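Two-component system sensor histidine kinase (Bacteroides thetaiotaomicron, PDB 3OTT) probably senses saccharides outside the cell and signals through histidine kinase activity, this chain being its extracellular part of beta-propellers and a beta-sandwich. Local coordinates at residues L167-P172 with F214-S219; D332-Y337 with Y397-R402; G468-F473 with Y490-I495; T639-N644 with P657-T662. All coordinates share one frame; numbering follows the deposited sequence.

Contact 1: residues L167-P172 with F214-S219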
loop_
_atom_site.group_PDB
_atom_site.type_symbol
_atom_site.label_atom_id
_atom_site.label_comp_id
_atom_site.label_asym_id
_atom_site.label_seq_id
_atom_site.Cartn_x
_atom_site.Cartn_y
_atom_site.Cartn_z
ATOM N N LEU B 167 8.438 -33.290 3.997
ATOM C CA LEU B 167 7.733 -32.037 3.960
ATOM C C LEU B 167 6.241 -32.249 4.069
ATOM O O LEU B 167 5.668 -33.168 3.471
ATOM C CB LEU B 167 8.032 -31.362 2.645
ATOM C CG LEU B 167 7.466 -29.965 2.399
ATOM C CD1 LEU B 167 8.115 -28.904 3.271
ATOM C CD2 LEU B 167 7.644 -29.669 0.919
ATOM N N CYS B 168 5.598 -31.360 4.797
ATOM C CA CYS B 168 4.201 -31.384 4.897
ATOM C C CYS B 168 3.694 -29.960 5.011
ATOM O O CYS B 168 4.470 -29.011 5.130
ATOM C CB CYS B 168 3.817 -32.220 6.084
ATOM S SG CYS B 168 4.195 -31.514 7.656
ATOM N N ARG B 169 2.379 -29.830 4.979
ATOM C CA ARG B 169 1.722 -28.557 4.918
ATOM C C ARG B 169 0.535 -28.520 5.858
ATOM O O ARG B 169 -0.327 -29.390 5.803
ATOM C CB ARG B 169 1.239 -28.282 3.497
ATOM C CG ARG B 169 0.455 -26.991 3.420
ATOM C CD ARG B 169 0.099 -26.598 1.999
ATOM N NE ARG B 169 -0.601 -27.637 1.253
ATOM C CZ ARG B 169 -0.629 -27.695 -0.076
ATOM N NH1 ARG B 169 0.004 -26.778 -0.811
ATOM N NH2 ARG B 169 -1.269 -28.683 -0.664
ATOM N N TYR B 170 0.434 -27.484 6.683
ATOM C CA TYR B 170 -0.695 -27.424 7.623
ATOM C C TYR B 170 -2.076 -27.284 6.973
ATOM O O TYR B 170 -2.261 -26.503 6.028
ATOM C CB TYR B 170 -0.500 -26.250 8.534
ATOM C CG TYR B 170 -1.446 -26.157 9.676
ATOM C CD1 TYR B 170 -1.731 -27.259 10.476
ATOM C CD2 TYR B 170 -2.028 -24.943 9.978
ATOM C CE1 TYR B 170 -2.602 -27.121 11.571
ATOM C CE2 TYR B 170 -2.850 -24.787 11.068
ATOM C CZ TYR B 170 -3.150 -25.860 11.857
ATOM O OH TYR B 170 -4.003 -25.667 12.936
ATOM N N ILE B 171 -3.036 -28.006 7.537
ATOM C CA ILE B 171 -4.437 -27.924 7.118
ATOM C C ILE B 171 -5.267 -27.264 8.240
ATOM O O ILE B 171 -5.665 -27.933 9.179
ATOM C CB ILE B 171 -5.012 -29.323 6.770
ATOM C CG1 ILE B 171 -4.002 -30.116 5.909
ATOM C CG2 ILE B 171 -6.403 -29.164 6.106
ATOM C CD1 ILE B 171 -4.334 -31.711 5.714
ATOM N N PRO B 172 -5.500 -25.953 8.166
ATOM C CA PRO B 172 -6.225 -25.397 9.311
ATOM C C PRO B 172 -7.712 -25.792 9.374
ATOM O O PRO B 172 -8.342 -25.512 10.368
ATOM C CB PRO B 172 -6.032 -23.879 9.186
ATOM C CG PRO B 172 -5.830 -23.643 7.671
ATOM C CD PRO B 172 -5.169 -24.945 7.146
ATOM N N PHE B 214 14.722 -28.884 -4.455
ATOM C CA PHE B 214 13.421 -29.009 -5.124
ATOM C C PHE B 214 12.765 -27.679 -5.278
ATOM O O PHE B 214 12.942 -26.791 -4.429
ATOM C CB PHE B 214 12.496 -29.889 -4.339
ATOM C CG PHE B 214 12.970 -31.315 -4.221
ATOM C CD1 PHE B 214 13.707 -31.725 -3.130
ATOM C CD2 PHE B 214 12.624 -32.276 -5.213
ATOM C CE1 PHE B 214 14.133 -33.129 -3.015
ATOM C CE2 PHE B 214 13.036 -33.629 -5.118
ATOM C CZ PHE B 214 13.817 -34.050 -3.997
ATOM N N GLN B 215 11.961 -27.544 -6.325
ATOM C CA GLN B 215 10.951 -26.513 -6.348
ATOM C C GLN B 215 9.594 -27.170 -6.317
ATOM O O GLN B 215 9.308 -28.023 -7.145
ATOM C CB GLN B 215 11.032 -25.769 -7.644
ATOM C CG GLN B 215 12.108 -24.777 -7.687
ATOM C CD GLN B 215 12.247 -24.175 -9.066
ATOM O OE1 GLN B 215 12.851 -24.781 -9.974
ATOM N NE2 GLN B 215 11.704 -22.964 -9.232
ATOM N N TYR B 216 8.718 -26.727 -5.418
ATOM C CA TYR B 216 7.316 -27.197 -5.388
ATOM C C TYR B 216 6.428 -26.046 -5.830
ATOM O O TYR B 216 6.647 -24.915 -5.430
ATOM C CB TYR B 216 6.988 -27.656 -3.990
ATOM C CG TYR B 216 5.512 -27.820 -3.686
ATOM C CD1 TYR B 216 4.803 -28.901 -4.217
ATOM C CD2 TYR B 216 4.829 -26.925 -2.886
ATOM C CE1 TYR B 216 3.488 -29.114 -3.972
ATOM C CE2 TYR B 216 3.433 -27.117 -2.666
ATOM C CZ TYR B 216 2.785 -28.263 -3.221
ATOM O OH TYR B 216 1.453 -28.595 -3.029
ATOM N N PHE B 217 5.407 -26.331 -6.634
ATOM C CA PHE B 217 4.556 -25.258 -7.197
ATOM C C PHE B 217 3.161 -25.516 -6.724
ATOM O O PHE B 217 2.453 -26.402 -7.297
ATOM C CB PHE B 217 4.571 -25.281 -8.742
ATOM C CG PHE B 217 5.931 -25.100 -9.320
ATOM C CD1 PHE B 217 6.381 -23.825 -9.617
ATOM C CD2 PHE B 217 6.782 -26.206 -9.559
ATOM C CE1 PHE B 217 7.669 -23.610 -10.182
ATOM C CE2 PHE B 217 8.058 -26.010 -10.094
ATOM C CZ PHE B 217 8.514 -24.697 -10.408
ATOM N N PRO B 218 2.732 -24.771 -5.704
ATOM C CA PRO B 218 1.422 -25.026 -5.080
ATOM C C PRO B 218 0.253 -24.830 -6.042
ATOM O O PRO B 218 -0.778 -25.478 -5.882
ATOM C CB PRO B 218 1.351 -24.045 -3.882
ATOM C CG PRO B 218 2.728 -23.337 -3.815
ATOM C CD PRO B 218 3.524 -23.706 -5.038
ATOM N N SER B 219 0.386 -23.981 -7.039
ATOM C CA SER B 219 -0.713 -23.826 -7.995
ATOM C C SER B 219 -1.092 -25.087 -8.809
ATOM O O SER B 219 -2.207 -25.175 -9.284
ATOM C CB SER B 219 -0.437 -22.688 -8.937
ATOM O OG SER B 219 0.666 -23.053 -9.721
#

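Contact 2: residues D332-Y337 with Y397-R402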
loop_
_atom_site.group_PDB
_atom_site.type_symbol
_atom_site.label_atom_id
_atom_site.label_comp_id
_atom_site.label_asym_id
_atom_site.label_seq_id
_atom_site.Cartn_x
_atom_site.Cartn_y
_atom_site.Cartn_z
ATOM N N ASP B 332 11.556 23.449 -6.099
ATOM C CA ASP B 332 11.388 24.879 -6.084
ATOM C C ASP B 332 12.413 25.639 -5.237
ATOM O O ASP B 332 13.195 25.043 -4.495
ATOM C CB ASP B 332 9.939 25.285 -5.769
ATOM C CG ASP B 332 9.550 25.002 -4.376
ATOM O OD1 ASP B 332 10.435 24.797 -3.512
ATOM O OD2 ASP B 332 8.321 24.973 -4.141
ATOM N N SER B 333 12.380 26.957 -5.369
ATOM C CA SER B 333 13.229 27.851 -4.599
ATOM C C SER B 333 13.070 27.643 -3.071
ATOM O O SER B 333 14.052 27.728 -2.400
ATOM C CB SER B 333 13.058 29.315 -5.051
ATOM O OG SER B 333 11.757 29.794 -4.713
ATOM N N LYS B 334 11.886 27.292 -2.540
ATOM C CA LYS B 334 11.769 26.880 -1.121
ATOM C C LYS B 334 12.255 25.410 -0.761
ATOM O O LYS B 334 12.243 25.025 0.410
ATOM C CB LYS B 334 10.352 27.040 -0.581
ATOM C CG LYS B 334 9.643 28.378 -0.758
ATOM C CD LYS B 334 8.111 28.135 -0.941
ATOM C CE LYS B 334 7.267 29.394 -0.706
ATOM N NZ LYS B 334 7.504 30.423 -1.761
ATOM N N GLY B 335 12.665 24.610 -1.747
ATOM C CA GLY B 335 13.209 23.294 -1.486
ATOM C C GLY B 335 12.221 22.148 -1.595
ATOM O O GLY B 335 12.612 20.979 -1.448
ATOM N N PHE B 336 10.963 22.451 -1.908
ATOM C CA PHE B 336 9.977 21.392 -2.120
ATOM C C PHE B 336 10.296 20.672 -3.423
ATOM O O PHE B 336 10.601 21.307 -4.421
ATOM C CB PHE B 336 8.535 21.924 -2.176
ATOM C CG PHE B 336 8.001 22.435 -0.841
ATOM C CD1 PHE B 336 7.570 21.547 0.141
ATOM C CD2 PHE B 336 7.922 23.819 -0.580
ATOM C CE1 PHE B 336 7.063 22.024 1.396
ATOM C CE2 PHE B 336 7.406 24.311 0.652
ATOM C CZ PHE B 336 6.987 23.412 1.636
ATOM N N TYR B 337 10.174 19.352 -3.421
ATOM C CA TYR B 337 10.254 18.624 -4.667
ATOM C C TYR B 337 8.863 18.499 -5.217
ATOM O O TYR B 337 7.928 18.376 -4.450
ATOM C CB TYR B 337 10.837 17.230 -4.429
ATOM C CG TYR B 337 12.254 17.269 -3.945
ATOM C CD1 TYR B 337 12.564 17.415 -2.590
ATOM C CD2 TYR B 337 13.302 17.131 -4.856
ATOM C CE1 TYR B 337 13.920 17.422 -2.167
ATOM C CE2 TYR B 337 14.597 17.144 -4.460
ATOM C CZ TYR B 337 14.917 17.288 -3.132
ATOM O OH TYR B 337 16.258 17.288 -2.819
ATOM N N TYR B 397 0.148 27.652 -7.731
ATOM C CA TYR B 397 0.076 27.182 -6.346
ATOM C C TYR B 397 -0.040 28.317 -5.361
ATOM O O TYR B 397 0.665 29.301 -5.489
ATOM C CB TYR B 397 1.307 26.403 -5.954
ATOM C CG TYR B 397 1.160 25.519 -4.724
ATOM C CD1 TYR B 397 0.139 24.521 -4.643
ATOM C CD2 TYR B 397 2.079 25.618 -3.662
ATOM C CE1 TYR B 397 0.057 23.687 -3.560
ATOM C CE2 TYR B 397 2.000 24.790 -2.578
ATOM C CZ TYR B 397 0.987 23.827 -2.511
ATOM O OH TYR B 397 0.913 22.993 -1.401
ATOM N N ASP B 398 -0.909 28.144 -4.375
ATOM C CA ASP B 398 -0.914 28.967 -3.183
ATOM C C ASP B 398 -0.262 28.206 -2.002
ATOM O O ASP B 398 -0.904 27.414 -1.329
ATOM C CB ASP B 398 -2.346 29.338 -2.848
ATOM C CG ASP B 398 -2.436 30.437 -1.804
ATOM O OD1 ASP B 398 -1.672 30.400 -0.789
ATOM O OD2 ASP B 398 -3.305 31.320 -2.009
ATOM N N TYR B 399 1.025 28.429 -1.765
ATOM C CA TYR B 399 1.720 27.915 -0.582
ATOM C C TYR B 399 1.018 28.071 0.770
ATOM O O TYR B 399 1.196 27.250 1.645
ATOM C CB TYR B 399 3.093 28.581 -0.499
ATOM C CG TYR B 399 4.016 28.071 -1.570
ATOM C CD1 TYR B 399 4.689 26.836 -1.416
ATOM C CD2 TYR B 399 4.197 28.793 -2.760
ATOM C CE1 TYR B 399 5.536 26.334 -2.422
ATOM C CE2 TYR B 399 5.058 28.297 -3.788
ATOM C CZ TYR B 399 5.709 27.072 -3.584
ATOM O OH TYR B 399 6.528 26.591 -4.551
ATOM N N ALA B 400 0.269 29.141 0.976
ATOM C CA ALA B 400 -0.337 29.345 2.304
ATOM C C ALA B 400 -1.525 28.441 2.508
ATOM O O ALA B 400 -1.704 27.919 3.589
ATOM C CB ALA B 400 -0.712 30.786 2.540
ATOM N N THR B 401 -2.318 28.204 1.465
ATOM C CA THR B 401 -3.498 27.318 1.595
ATOM C C THR B 401 -3.202 25.877 1.125
ATOM O O THR B 401 -4.003 24.939 1.355
ATOM C CB THR B 401 -4.697 27.843 0.781
ATOM O OG1 THR B 401 -4.418 27.742 -0.624
ATOM C CG2 THR B 401 -5.054 29.313 1.167
ATOM N N ARG B 402 -2.096 25.718 0.419
ATOM C CA ARG B 402 -1.678 24.400 -0.034
ATOM C C ARG B 402 -2.636 23.892 -1.108
ATOM O O ARG B 402 -2.886 22.724 -1.208
ATOM C CB ARG B 402 -1.498 23.445 1.159
ATOM C CG ARG B 402 -0.226 23.780 2.025
ATOM C CD ARG B 402 -0.045 22.942 3.331
ATOM N NE ARG B 402 -1.249 22.970 4.179
ATOM C CZ ARG B 402 -1.940 21.899 4.597
ATOM N NH1 ARG B 402 -1.539 20.661 4.309
ATOM N NH2 ARG B 402 -3.030 22.060 5.345
#

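Contact 3: residues G468-F473 with Y490-I495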
loop_
_atom_site.group_PDB
_atom_site.type_symbol
_atom_site.label_atom_id
_atom_site.label_comp_id
_atom_site.label_asym_id
_atom_site.label_seq_id
_atom_site.Cartn_x
_atom_site.Cartn_y
_atom_site.Cartn_z
ATOM N N GLY B 468 1.635 33.515 -38.380
ATOM C CA GLY B 468 3.029 33.126 -38.647
ATOM C C GLY B 468 3.442 31.748 -38.141
ATOM O O GLY B 468 4.403 31.202 -38.629
ATOM N N LEU B 469 2.749 31.169 -37.171
ATOM C CA LEU B 469 3.145 29.799 -36.746
ATOM C C LEU B 469 2.967 28.748 -37.822
ATOM O O LEU B 469 2.147 28.892 -38.707
ATOM C CB LEU B 469 2.418 29.318 -35.504
ATOM C CG LEU B 469 2.765 29.926 -34.178
ATOM C CD1 LEU B 469 1.989 29.159 -33.150
ATOM C CD2 LEU B 469 4.252 29.791 -33.985
ATOM N N SER B 470 3.786 27.715 -37.719
ATOM C CA SER B 470 3.812 26.566 -38.629
ATOM C C SER B 470 2.737 25.545 -38.361
ATOM O O SER B 470 2.611 24.596 -39.138
ATOM C CB SER B 470 5.173 25.847 -38.483
ATOM O OG SER B 470 6.255 26.706 -38.931
ATOM N N GLY B 471 1.999 25.703 -37.257
ATOM C CA GLY B 471 1.009 24.724 -36.766
ATOM C C GLY B 471 0.401 25.133 -35.433
ATOM O O GLY B 471 0.789 26.156 -34.854
ATOM N N MET B 472 -0.545 24.334 -34.924
ATOM C CA MET B 472 -1.320 24.714 -33.742
ATOM C C MET B 472 -0.992 23.852 -32.513
ATOM O O MET B 472 -1.396 24.214 -31.380
ATOM C CB MET B 472 -2.821 24.707 -34.028
ATOM C CG MET B 472 -3.277 25.854 -34.964
ATOM S SD MET B 472 -2.929 27.513 -34.270
ATOM C CE MET B 472 -4.177 27.703 -33.038
ATOM N N PHE B 473 -0.258 22.753 -32.750
ATOM C CA PHE B 473 0.223 21.853 -31.693
ATOM C C PHE B 473 1.650 22.154 -31.295
ATOM O O PHE B 473 2.641 21.762 -31.967
ATOM C CB PHE B 473 0.080 20.380 -32.068
ATOM C CG PHE B 473 -1.020 20.144 -33.048
ATOM C CD1 PHE B 473 -2.279 19.694 -32.610
ATOM C CD2 PHE B 473 -0.830 20.445 -34.409
ATOM C CE1 PHE B 473 -3.326 19.505 -33.511
ATOM C CE2 PHE B 473 -1.862 20.271 -35.327
ATOM C CZ PHE B 473 -3.121 19.785 -34.878
ATOM N N TYR B 490 4.637 19.868 -32.702
ATOM C CA TYR B 490 4.489 18.412 -32.773
ATOM C C TYR B 490 4.567 17.981 -34.255
ATOM O O TYR B 490 3.891 18.566 -35.134
ATOM C CB TYR B 490 3.165 18.003 -32.114
ATOM C CG TYR B 490 2.791 16.520 -32.235
ATOM C CD1 TYR B 490 3.432 15.540 -31.443
ATOM C CD2 TYR B 490 1.785 16.083 -33.141
ATOM C CE1 TYR B 490 3.098 14.174 -31.535
ATOM C CE2 TYR B 490 1.436 14.689 -33.246
ATOM C CZ TYR B 490 2.096 13.754 -32.420
ATOM O OH TYR B 490 1.785 12.399 -32.498
ATOM N N ASN B 491 5.390 16.972 -34.528
ATOM C CA ASN B 491 5.499 16.363 -35.902
ATOM C C ASN B 491 5.433 17.378 -37.067
ATOM O O ASN B 491 4.544 17.360 -37.903
ATOM C CB ASN B 491 4.531 15.163 -36.107
ATOM C CG ASN B 491 4.942 14.267 -37.322
ATOM O OD1 ASN B 491 6.143 13.982 -37.532
ATOM N ND2 ASN B 491 3.953 13.858 -38.136
ATOM N N ASN B 492 6.417 18.271 -37.071
ATOM C CA ASN B 492 6.527 19.402 -37.993
ATOM C C ASN B 492 7.949 19.398 -38.585
ATOM O O ASN B 492 8.698 18.442 -38.392
ATOM C CB ASN B 492 6.304 20.702 -37.205
ATOM C CG ASN B 492 5.743 21.848 -38.080
ATOM O OD1 ASN B 492 6.463 22.465 -38.862
ATOM N ND2 ASN B 492 4.461 22.127 -37.923
ATOM N N LYS B 493 8.336 20.468 -39.252
ATOM C CA LYS B 493 9.668 20.543 -39.880
ATOM C C LYS B 493 10.364 21.793 -39.330
ATOM O O LYS B 493 9.802 22.870 -39.365
ATOM C CB LYS B 493 9.546 20.616 -41.438
ATOM C CG LYS B 493 8.575 19.547 -42.073
ATOM C CD LYS B 493 8.693 19.306 -43.625
ATOM C CE LYS B 493 8.263 20.520 -44.491
ATOM N NZ LYS B 493 6.944 20.358 -45.290
ATOM N N GLY B 494 11.575 21.654 -38.830
ATOM C CA GLY B 494 12.292 22.786 -38.303
ATOM C C GLY B 494 11.721 23.204 -36.939
ATOM O O GLY B 494 10.931 22.458 -36.310
ATOM N N ILE B 495 12.123 24.386 -36.494
ATOM C CA ILE B 495 11.584 25.040 -35.280
ATOM C C ILE B 495 11.312 26.514 -35.607
ATOM O O ILE B 495 11.921 27.104 -36.494
ATOM C CB ILE B 495 12.532 24.872 -33.992
ATOM C CG1 ILE B 495 13.905 25.450 -34.250
ATOM C CG2 ILE B 495 12.658 23.365 -33.508
ATOM C CD1 ILE B 495 14.821 25.412 -32.989
#

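Contact 4: residues T639-N644 with P657-T662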
loop_
_atom_site.group_PDB
_atom_site.type_symbol
_atom_site.label_atom_id
_atom_site.label_comp_id
_atom_site.label_asym_id
_atom_site.label_seq_id
_atom_site.Cartn_x
_atom_site.Cartn_y
_atom_site.Cartn_z
ATOM N N THR B 639 26.361 3.745 19.250
ATOM C CA THR B 639 26.220 2.289 19.361
ATOM C C THR B 639 26.987 1.743 20.545
ATOM O O THR B 639 26.882 0.534 20.873
ATOM C CB THR B 639 26.654 1.571 18.030
ATOM O OG1 THR B 639 27.967 1.985 17.675
ATOM C CG2 THR B 639 25.786 2.037 16.866
ATOM N N ALA B 640 27.768 2.609 21.205
ATOM C CA ALA B 640 28.460 2.184 22.440
ATOM C C ALA B 640 28.873 3.333 23.349
ATOM O O ALA B 640 29.328 4.363 22.904
ATOM C CB ALA B 640 29.667 1.349 22.092
ATOM N N LEU B 641 28.747 3.118 24.655
ATOM C CA LEU B 641 29.240 4.074 25.621
ATOM C C LEU B 641 30.314 3.396 26.485
ATOM O O LEU B 641 30.079 2.322 27.017
ATOM C CB LEU B 641 28.087 4.552 26.519
ATOM C CG LEU B 641 28.451 5.461 27.718
ATOM C CD1 LEU B 641 29.009 6.783 27.246
ATOM C CD2 LEU B 641 27.250 5.715 28.568
ATOM N N TYR B 642 31.489 4.019 26.604
ATOM C CA TYR B 642 32.530 3.577 27.515
ATOM C C TYR B 642 32.743 4.605 28.615
ATOM O O TYR B 642 32.714 5.840 28.373
ATOM C CB TYR B 642 33.858 3.408 26.781
ATOM C CG TYR B 642 33.893 2.355 25.693
ATOM C CD1 TYR B 642 33.280 2.601 24.468
ATOM C CD2 TYR B 642 34.560 1.146 25.877
ATOM C CE1 TYR B 642 33.297 1.653 23.442
ATOM C CE2 TYR B 642 34.617 0.156 24.824
ATOM C CZ TYR B 642 33.963 0.457 23.615
ATOM O OH TYR B 642 33.924 -0.383 22.556
ATOM N N ILE B 643 32.954 4.087 29.820
ATOM C CA ILE B 643 33.340 4.887 30.965
ATOM C C ILE B 643 34.640 4.267 31.469
ATOM O O ILE B 643 34.729 3.035 31.649
ATOM C CB ILE B 643 32.270 4.841 32.067
ATOM C CG1 ILE B 643 31.018 5.585 31.608
ATOM C CG2 ILE B 643 32.850 5.363 33.426
ATOM C CD1 ILE B 643 29.760 5.110 32.266
ATOM N N ASN B 644 35.665 5.111 31.635
ATOM C CA ASN B 644 37.002 4.640 31.986
ATOM C C ASN B 644 37.389 3.509 31.103
ATOM O O ASN B 644 38.024 2.548 31.540
ATOM C CB ASN B 644 37.086 4.198 33.453
ATOM C CG ASN B 644 36.726 5.309 34.389
ATOM O OD1 ASN B 644 37.179 6.449 34.213
ATOM N ND2 ASN B 644 35.866 5.027 35.339
ATOM N N PRO B 657 21.933 4.176 30.704
ATOM C CA PRO B 657 20.811 3.778 29.819
ATOM C C PRO B 657 21.358 3.189 28.496
ATOM O O PRO B 657 22.577 3.042 28.350
ATOM C CB PRO B 657 20.057 5.103 29.596
ATOM C CG PRO B 657 21.218 6.137 29.571
ATOM C CD PRO B 657 22.307 5.593 30.537
ATOM N N ASN B 658 20.448 2.754 27.607
ATOM C CA ASN B 658 20.825 2.340 26.258
ATOM C C ASN B 658 21.114 3.554 25.444
ATOM O O ASN B 658 20.195 4.313 25.062
ATOM C CB ASN B 658 19.764 1.486 25.555
ATOM C CG ASN B 658 20.369 0.717 24.317
ATOM O OD1 ASN B 658 21.410 1.104 23.786
ATOM N ND2 ASN B 658 19.745 -0.352 23.913
ATOM N N ILE B 659 22.408 3.700 25.147
ATOM C CA ILE B 659 22.971 4.865 24.481
ATOM C C ILE B 659 22.313 5.095 23.118
ATOM O O ILE B 659 22.175 6.236 22.683
ATOM C CB ILE B 659 24.518 4.751 24.369
ATOM C CG1 ILE B 659 25.160 6.091 23.994
ATOM C CG2 ILE B 659 24.966 3.665 23.324
ATOM C CD1 ILE B 659 24.964 7.176 25.021
ATOM N N ARG B 660 21.880 4.021 22.449
ATOM C CA ARG B 660 21.266 4.174 21.138
ATOM C C ARG B 660 19.924 4.920 21.186
ATOM O O ARG B 660 19.554 5.538 20.211
ATOM C CB ARG B 660 21.119 2.801 20.500
ATOM C CG ARG B 660 20.580 2.771 19.027
ATOM C CD ARG B 660 20.131 1.338 18.666
ATOM N NE ARG B 660 19.543 1.308 17.329
ATOM C CZ ARG B 660 19.124 0.218 16.691
ATOM N NH1 ARG B 660 19.212 -0.977 17.251
ATOM N NH2 ARG B 660 18.632 0.341 15.476
ATOM N N TYR B 661 19.235 4.885 22.344
ATOM C CA TYR B 661 17.868 5.393 22.500
ATOM C C TYR B 661 17.727 6.535 23.494
ATOM O O TYR B 661 16.642 6.721 24.096
ATOM C CB TYR B 661 16.921 4.235 22.888
ATOM C CG TYR B 661 16.785 3.231 21.755
ATOM C CD1 TYR B 661 16.132 3.571 20.543
ATOM C CD2 TYR B 661 17.364 1.968 21.869
ATOM C CE1 TYR B 661 16.063 2.653 19.501
ATOM C CE2 TYR B 661 17.304 1.040 20.827
ATOM C CZ TYR B 661 16.654 1.381 19.660
ATOM O OH TYR B 661 16.641 0.436 18.669
ATOM N N THR B 662 18.821 7.262 23.728
ATOM C CA THR B 662 18.802 8.308 24.726
ATOM C C THR B 662 19.235 9.585 24.098
ATOM O O THR B 662 20.217 9.605 23.368
ATOM C CB THR B 662 19.767 8.041 25.902
ATOM O OG1 THR B 662 19.802 6.651 26.178
ATOM C CG2 THR B 662 19.215 8.685 27.132
#

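Contact 1: residues L167-P172 with F214-S219
The guanidinium of Arg169 comes up to the phenol oxygen of Tyr216, with Arg169 NH1 and Tyr216 OH 3.2 Å apart. The two residues sit on strands 166-171 and 212-217, the third strands of successive four-stranded blades in the N-terminal beta-propeller, and the contact therefore spans an interface between blades. NH1 arrives at the edge of the phenol ring, near its plane, and lies 3.9 Å from Tyr216 CE2. The guanidinium plane is turned 60° from the ring, while the two side chains cross at about a right angle. Pro218 adds a lighter touch, its CB standing 4.3 Å from Arg169 NH1 at the edge of the guanidinium.

The backbones are far apart, the nearest CA atoms, those of Arg169 and Pro218, being 10.6 Å from each other, and long side chains must cover the distance. Arg169 does so by running out extended through CG (chi1 176°) before bending at chi3 (54°), which turns the guanidinium toward Tyr216. There it is gripped from its own blade: Glu178 on strand 176-180 forms a salt bridge with NH2, and Tyr160 OH is hydrogen-bonded to NH1. Tyr160 also packs against Tyr216 and Pro218, filling in beside the pair. A leucine in place of Arg169 would probably leave the carboxylate of Glu178 without its charged mate and open a gap beside the hydroxyl of Tyr216. Two residues further along its own chain, Pro218 N lies 3.9 Å above one face of the Tyr216 ring, offset toward its rim.

Contact 2: residues D332-Y337 with Y397-R402
Tyr399 reaches from its CB across to Asp332, Lys334 and Phe336. CG, set anti to the carbonyl carbon (chi1 -71°), lies under the lysine chain, 3.6 Å from Lys334 CE. That methylene sits over the centre of one ring face in a CH-pi contact, and Lys334 NZ follows in a cation-pi contact 4.0 Å from the ring centroid, 19° off the normal. The opposite face is backed by Tyr397, whose CD2 is centred 3.5 Å from the ring plane. Farther out, Tyr399 CE1 meets both Lys334 CD and, at 3.9 Å, Phe336 CD2.

These residues join neighbouring blades of the second beta-propeller: 332-337 links the first two strands of one blade, and 397-402 the last two of the next. At the tip, Tyr399 OH donates a hydrogen bond to Asp332 OD2; its modelled length of 2.4 Å is very short and doubtful in detail. Trp338 NE1 is a second donor to this oxygen, while Asp332 OD1 accepts from Phe336 N at 2.9 Å, just beyond the type I turn that runs from Asp332 to Gly335. With a leucine here in place of the tyrosine, Asp332 is likely to lose its donor from the next blade and Lys334 its aromatic platform. Behind Tyr399, Asp398 OD1 accepts from Ala400 N in an Asx turn.

Contact 3: residues G468-F473 with Y490-I495
Phe473 and Tyr490 make the tight end of this contact. Their CA atoms are 5.6 Å apart, and Tyr490 N donates to Phe473 O at 2.8 Å in a nearly straight bond (167° at the hydrogen). Beside that bond Phe473 CB and Tyr490 CB touch at 3.9 Å. The packing stops there, because both aromatic groups then lead away from the opposing segment. In Tyr490 the ring is carried off by CG lying anti to the backbone N (chi1 174°), into an exposed position. Both side chains reach the second subunit, Phe473 packing on Glu98 and Tyr490 on Ser130 of that chain.

The close end continues the antiparallel pairing of strands 474-479 and 485-489, the first two strands of a blade in the second beta-propeller. Segment 468-473 leads into the blade, and 490-495 turns from its second strand to its third. Moving away from the strands, the segments separate, and Ser470 CA is 7.7 Å from Asn492 CA.

Here a side chain has to make the connection. Asn492 ND2 reaches Ser470 O at 3.3 Å, a weak bond although well aligned at 163°, while Asn492 OD1 rests 3.6 Å from Ser470 CB. The amide is held from its other end, since Asn492 OD1 accepts from Lys493 N at 2.8 Å and from Lys507 NZ, bonds that probably limit its rotation and favour ND2 facing the carbonyl. Ser470 OG is hydrogen-bonded chiefly to Asp496 OD1, and also to Lys507 NZ.

Contact 4: residues T639-N644 with P657-T662
Leu641 on strand 637-643 passes Ile659 with 6.4 Å between Leu641 CA and Ile659 CA, and the CA atoms come nearer still, 5.6 Å, at Thr639 and Arg660, yet no hydrogen bond joins the two segments. Ile659 bridges them with its branches. Its CG2 occupies the crowded position between its own backbone N and carbonyl carbon and presses on the main chain of the strand, 3.7 Å from Ala640 N and 3.9 Å from Thr639 C. The other branch goes a different way: CG1, anti to the backbone N (chi1 -166°), lies alongside Leu641, 4.2 Å from Leu641 CB. The contact is thus an apolar one, with one branch against peptide and the other against a side chain.

Asn658 shapes the short 3-10 turn that presents Ile659. Its OD1 accepts from Arg660 N at 3.2 Å in an Asx turn. Its carbonyl oxygen is gripped from opposite faces by two donors, with Tyr661 N 2.9 Å and Thr662 OG1 2.6 Å from Asn658 O.

The residues belong to the C-terminal beta-sandwich, which contains the Y_Y_Y family region, where it meets the first propeller: Arg660 forms a salt bridge with Asp30, and Thr639 OG1 is hydrogen-bonded to Asp47. Within the sandwich, strand 637-643 runs between strands 646-648 and 674-679, and Leu641 also packs on Ile665 of strand 664-667 in the facing sheet.

In the fold
From the N terminus the chain first builds a seven-bladed propeller, in which contact 1 closes a loop of 41 residues between adjacent blades. It then enters the second propeller, where contact 2 likewise spans successive blades, about 40 Å from contact 1 at the nearest atoms. Contact 3 closes a much shorter loop inside a later blade, and it shares with contact 1 an approach to the second subunit. The chain then comes back beside the first propeller to form the sandwich, where contact 4 closes 12 residues. The four follow in series, none nested or crossed; contacts 3 and 4, with centres about 68 Å apart, flank the chain's centre on opposite sides.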